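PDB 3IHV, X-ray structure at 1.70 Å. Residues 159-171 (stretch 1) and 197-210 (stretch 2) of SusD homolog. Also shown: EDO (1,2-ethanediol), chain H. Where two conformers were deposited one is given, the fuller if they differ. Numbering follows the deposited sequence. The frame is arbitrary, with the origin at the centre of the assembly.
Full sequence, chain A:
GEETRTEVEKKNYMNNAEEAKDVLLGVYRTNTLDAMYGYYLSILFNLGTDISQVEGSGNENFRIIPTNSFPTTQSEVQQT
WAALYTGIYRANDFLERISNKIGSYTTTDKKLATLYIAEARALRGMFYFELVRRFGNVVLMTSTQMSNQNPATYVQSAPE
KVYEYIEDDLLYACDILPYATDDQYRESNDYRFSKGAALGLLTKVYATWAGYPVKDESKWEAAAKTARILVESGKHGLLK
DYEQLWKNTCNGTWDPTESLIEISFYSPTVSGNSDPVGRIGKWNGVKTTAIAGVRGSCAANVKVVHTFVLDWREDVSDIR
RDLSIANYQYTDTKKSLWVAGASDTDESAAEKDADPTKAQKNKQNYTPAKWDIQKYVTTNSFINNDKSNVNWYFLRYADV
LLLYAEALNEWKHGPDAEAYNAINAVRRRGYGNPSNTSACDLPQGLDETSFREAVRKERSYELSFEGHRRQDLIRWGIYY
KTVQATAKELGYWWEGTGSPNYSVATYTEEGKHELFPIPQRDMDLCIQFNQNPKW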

# COMPACT_ATOMS: atom_id res chain seq x y z
N PRO A 159 -21.93 -1.92 -0.13
CA PRO A 159 -20.61 -1.75 0.46
C PRO A 159 -20.64 -1.65 2.00
O PRO A 159 -19.71 -2.08 2.65
CB PRO A 159 -20.08 -0.46 -0.17
CG PRO A 159 -21.26 0.17 -0.81
CD PRO A 159 -22.19 -0.91 -1.17
N GLU A 160 -21.74 -1.11 2.52
CA GLU A 160 -21.93 -0.97 3.96
C GLU A 160 -21.91 -2.32 4.65
O GLU A 160 -21.34 -2.45 5.74
CB GLU A 160 -23.30 -0.36 4.29
CG GLU A 160 -23.46 1.05 3.93
CD GLU A 160 -23.97 1.32 2.51
OE1 GLU A 160 -23.91 0.41 1.66
OE2 GLU A 160 -24.41 2.48 2.27
N LYS A 161 -22.48 -3.33 4.00
CA LYS A 161 -22.50 -4.67 4.55
C LYS A 161 -21.12 -5.30 4.45
O LYS A 161 -20.76 -6.05 5.33
CB LYS A 161 -23.53 -5.57 3.87
CG LYS A 161 -24.97 -5.14 4.06
CD LYS A 161 -25.34 -4.87 5.53
CE LYS A 161 -25.28 -6.11 6.43
NZ LYS A 161 -25.52 -5.72 7.89
N VAL A 162 -20.36 -5.03 3.39
CA VAL A 162 -19.00 -5.56 3.30
C VAL A 162 -18.15 -4.89 4.40
O VAL A 162 -17.34 -5.56 5.07
CB VAL A 162 -18.41 -5.37 1.91
CG1 VAL A 162 -16.99 -5.91 1.84
CG2 VAL A 162 -19.33 -6.07 0.86
N TYR A 163 -18.33 -3.57 4.61
CA TYR A 163 -17.61 -2.88 5.67
C TYR A 163 -17.94 -3.47 7.04
O TYR A 163 -17.06 -3.63 7.89
CB TYR A 163 -17.80 -1.34 5.65
CG TYR A 163 -16.79 -0.62 4.76
CD1 TYR A 163 -15.45 -0.54 5.14
CD2 TYR A 163 -17.14 -0.06 3.52
CE1 TYR A 163 -14.52 0.07 4.36
CE2 TYR A 163 -16.23 0.59 2.75
CZ TYR A 163 -14.90 0.66 3.16
OH TYR A 163 -13.91 1.24 2.41
N GLU A 164 -19.20 -3.74 7.30
CA GLU A 164 -19.56 -4.35 8.56
C GLU A 164 -18.88 -5.72 8.76
O GLU A 164 -18.47 -6.06 9.87
CB GLU A 164 -21.08 -4.42 8.60
CG GLU A 164 -21.65 -5.07 9.79
CD GLU A 164 -23.16 -4.95 9.81
OE1 GLU A 164 -23.82 -5.78 10.48
OE2 GLU A 164 -23.68 -4.04 9.10
N TYR A 165 -18.77 -6.49 7.69
CA TYR A 165 -18.11 -7.79 7.74
C TYR A 165 -16.61 -7.62 8.04
O TYR A 165 -16.07 -8.29 8.92
CB TYR A 165 -18.33 -8.50 6.42
CG TYR A 165 -17.95 -9.94 6.42
CD1 TYR A 165 -18.83 -10.91 6.85
CD2 TYR A 165 -16.71 -10.33 6.00
CE1 TYR A 165 -18.46 -12.26 6.86
CE2 TYR A 165 -16.34 -11.65 5.99
CZ TYR A 165 -17.21 -12.60 6.40
OH TYR A 165 -16.81 -13.91 6.36
N ILE A 166 -15.96 -6.67 7.36
CA ILE A 166 -14.54 -6.37 7.63
C ILE A 166 -14.36 -5.94 9.11
O ILE A 166 -13.47 -6.39 9.80
CB ILE A 166 -14.06 -5.22 6.73
CG1 ILE A 166 -14.09 -5.67 5.27
CG2 ILE A 166 -12.65 -4.71 7.17
CD1 ILE A 166 -14.04 -4.52 4.29
N GLU A 167 -15.27 -5.10 9.58
CA GLU A 167 -15.24 -4.55 10.92
C GLU A 167 -15.33 -5.64 11.95
O GLU A 167 -14.54 -5.65 12.92
CB GLU A 167 -16.39 -3.59 11.10
CG GLU A 167 -16.48 -3.04 12.51
CD GLU A 167 -17.73 -2.16 12.74
OE1 GLU A 167 -18.82 -2.41 12.17
OE2 GLU A 167 -17.63 -1.22 13.54
N ASP A 168 -16.24 -6.59 11.75
CA ASP A 168 -16.36 -7.70 12.70
C ASP A 168 -15.06 -8.50 12.73
O ASP A 168 -14.59 -8.93 13.81
CB ASP A 168 -17.53 -8.61 12.32
CG ASP A 168 -18.87 -7.97 12.63
OD1 ASP A 168 -18.89 -7.01 13.43
OD2 ASP A 168 -19.88 -8.42 12.07
N ASP A 169 -14.51 -8.75 11.56
CA ASP A 169 -13.24 -9.49 11.47
C ASP A 169 -12.09 -8.76 12.23
O ASP A 169 -11.35 -9.37 13.05
CB ASP A 169 -12.81 -9.74 10.03
CG ASP A 169 -13.43 -10.99 9.41
OD1 ASP A 169 -13.99 -11.84 10.14
OD2 ASP A 169 -13.35 -11.13 8.16
N LEU A 170 -11.93 -7.46 11.96
CA LEU A 170 -10.84 -6.72 12.58
C LEU A 170 -11.09 -6.52 14.08
O LEU A 170 -10.13 -6.55 14.88
CB LEU A 170 -10.59 -5.38 11.87
CG LEU A 170 -10.10 -5.59 10.44
CD1 LEU A 170 -10.05 -4.25 9.67
CD2 LEU A 170 -8.73 -6.24 10.44
N LEU A 171 -12.34 -6.30 14.48
CA LEU A 171 -12.65 -6.16 15.91
C LEU A 171 -12.27 -7.42 16.68
O LEU A 171 -11.71 -7.31 17.79
CB LEU A 171 -14.12 -5.77 16.18
CG LEU A 171 -14.52 -4.33 15.89
CD1 LEU A 171 -16.07 -4.17 16.04
CD2 LEU A 171 -13.77 -3.37 16.82
N ALA A 197 -1.37 -3.83 14.34
CA ALA A 197 -1.78 -3.87 12.95
C ALA A 197 -3.27 -3.97 12.80
O ALA A 197 -3.84 -3.37 11.89
CB ALA A 197 -1.12 -5.05 12.22
N ALA A 198 -3.92 -4.77 13.65
CA ALA A 198 -5.37 -4.86 13.61
C ALA A 198 -6.01 -3.52 13.91
O ALA A 198 -6.94 -3.10 13.19
CB ALA A 198 -5.90 -5.98 14.61
N LEU A 199 -5.53 -2.83 14.94
CA LEU A 199 -6.11 -1.52 15.29
C LEU A 199 -5.78 -0.50 14.20
O LEU A 199 -6.62 0.32 13.84
CB LEU A 199 -5.55 -1.01 16.61
CG LEU A 199 -5.95 -1.71 17.90
CD1 LEU A 199 -4.91 -1.44 19.04
CD2 LEU A 199 -7.36 -1.27 18.28
N GLY A 200 -4.55 -0.54 13.70
CA GLY A 200 -4.17 0.40 12.62
C GLY A 200 -5.01 0.23 11.36
O GLY A 200 -5.52 1.22 10.77
N LEU A 201 -5.17 -1.03 10.94
CA LEU A 201 -5.94 -1.29 9.75
C LEU A 201 -7.41 -0.91 9.96
O LEU A 201 -8.02 -0.34 9.07
CB LEU A 201 -5.79 -2.74 9.30
CG LEU A 201 -6.56 -3.10 8.01
CD1 LEU A 201 -6.11 -2.25 6.86
CD2 LEU A 201 -6.38 -4.58 7.71
N LEU A 202 -7.96 -1.22 11.12
CA LEU A 202 -9.36 -0.87 11.42
C LEU A 202 -9.55 0.65 11.37
O LEU A 202 -10.58 1.13 10.90
CB LEU A 202 -9.80 -1.47 12.75
CG LEU A 202 -11.26 -1.23 13.10
CD1 LEU A 202 -12.19 -1.67 11.96
CD2 LEU A 202 -11.63 -1.89 14.46
N THR A 203 -8.56 1.40 11.83
CA THR A 203 -8.60 2.87 11.73
C THR A 203 -8.74 3.28 10.27
O THR A 203 -9.57 4.12 9.93
CB THR A 203 -7.31 3.49 12.32
OG1 THR A 203 -7.17 3.10 13.68
CG2 THR A 203 -7.26 5.02 12.19
N LYS A 204 -7.92 2.70 9.40
CA LYS A 204 -7.96 3.04 7.96
C LYS A 204 -9.29 2.63 7.31
O LYS A 204 -9.81 3.33 6.47
CB LYS A 204 -6.77 2.50 7.20
CG LYS A 204 -6.75 2.85 5.70
CD LYS A 204 -5.45 2.43 5.02
CE LYS A 204 -4.36 3.44 5.30
NZ LYS A 204 -3.15 3.22 4.48
N VAL A 205 -9.81 1.48 7.71
CA VAL A 205 -11.12 1.01 7.24
C VAL A 205 -12.19 1.97 7.63
O VAL A 205 -13.00 2.38 6.80
CB VAL A 205 -11.39 -0.41 7.81
CG1 VAL A 205 -12.89 -0.83 7.68
CG2 VAL A 205 -10.42 -1.43 7.18
N TYR A 206 -12.23 2.38 8.91
CA TYR A 206 -13.23 3.34 9.31
C TYR A 206 -13.09 4.68 8.60
O TYR A 206 -14.11 5.27 8.22
CB TYR A 206 -13.19 3.61 10.82
CG TYR A 206 -13.73 2.50 11.71
CD1 TYR A 206 -14.99 1.94 11.48
CD2 TYR A 206 -13.08 2.17 12.88
CE1 TYR A 206 -15.49 0.93 12.33
CE2 TYR A 206 -13.60 1.22 13.76
CZ TYR A 206 -14.82 0.63 13.50
OH TYR A 206 -15.33 -0.33 14.35
N ALA A 207 -11.86 5.17 8.45
CA ALA A 207 -11.66 6.45 7.75
C ALA A 207 -12.19 6.39 6.31
O ALA A 207 -12.80 7.33 5.82
CB ALA A 207 -10.15 6.84 7.76
N THR A 208 -11.96 5.26 5.64
CA THR A 208 -12.36 5.10 4.23
C THR A 208 -13.90 5.00 4.15
O THR A 208 -14.54 5.62 3.30
CB THR A 208 -11.66 3.90 3.57
OG1 THR A 208 -10.22 3.99 3.76
CG2 THR A 208 -12.03 3.81 2.06
N TRP A 209 -14.49 4.23 5.08
CA TRP A 209 -15.93 4.08 5.20
C TRP A 209 -16.62 5.42 5.38
O TRP A 209 -17.73 5.64 4.85
CB TRP A 209 -16.20 3.16 6.39
CG TRP A 209 -17.53 2.57 6.56
CD1 TRP A 209 -18.73 2.93 5.98
CD2 TRP A 209 -17.84 1.55 7.50
NE1 TRP A 209 -19.74 2.12 6.45
CE2 TRP A 209 -19.22 1.28 7.40
CE3 TRP A 209 -17.06 0.83 8.41
CZ2 TRP A 209 -19.84 0.30 8.19
CZ3 TRP A 209 -17.69 -0.15 9.18
CH2 TRP A 209 -19.05 -0.40 9.06
N ALA A 210 -15.96 6.34 6.11
CA ALA A 210 -16.45 7.69 6.31
C ALA A 210 -16.34 8.57 5.06
O ALA A 210 -17.06 9.56 4.94
CB ALA A 210 -15.67 8.37 7.45
C1 EDO H . -18.74 1.43 16.10
O1 EDO H . -20.13 1.75 16.22
C2 EDO H . -18.32 1.90 14.73
O2 EDO H . -18.90 1.00 13.80

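Two helices pack nearly antiparallel, their axes 9.7 Å apart at closest approach and their directions 160° apart, burying 658 Å² in total. Along stretch 1 the contact opens at Glu-160, whose carbonyl O lies 4.0 Å from Trp-209 CZ2 while its carboxylate leads away to solvent.

One turn on, Tyr-163 meets Trp-209 in an offset stack, its ring centroid 4.5 Å from that of the indole five-membered ring. The offset sets each CB over the other's ring: Tyr-163 CB sits 3.3 Å from the centroid of the Trp-209 six-membered ring, and Trp-209 CB 4.0 Å from that of the Tyr-163 ring. Two broad, flat side chains thus fill a wide gap, while Val-205 CG1 closes the phenol edge, 3.6 Å from Tyr-163 CD1. Ile-166 adds a lighter apolar touch, CG2 to Val-205 CG1 at 3.9 Å.

Glu-167 supplies the polar link. Its extended chain (t, t) delivers OE2 to Tyr-206 OH, which donates a 2.6 Å hydrogen bond; 1,2-ethanediol O2 donates another to OE2, also at 2.6 Å.

Leu-170 returns to pure packing, with CD1 3.8 Å from Val-205 CG2 and CD2 4.0 Å from Leu-201 CD2. Here the backbones draw close, Leu-170 CA lying 5.9 Å from Ala-198 CA, and alanine's small methyl suits the narrow space. Exposed Leu-171 finishes the contact, CD2 3.5 Å from Leu-202 CD2.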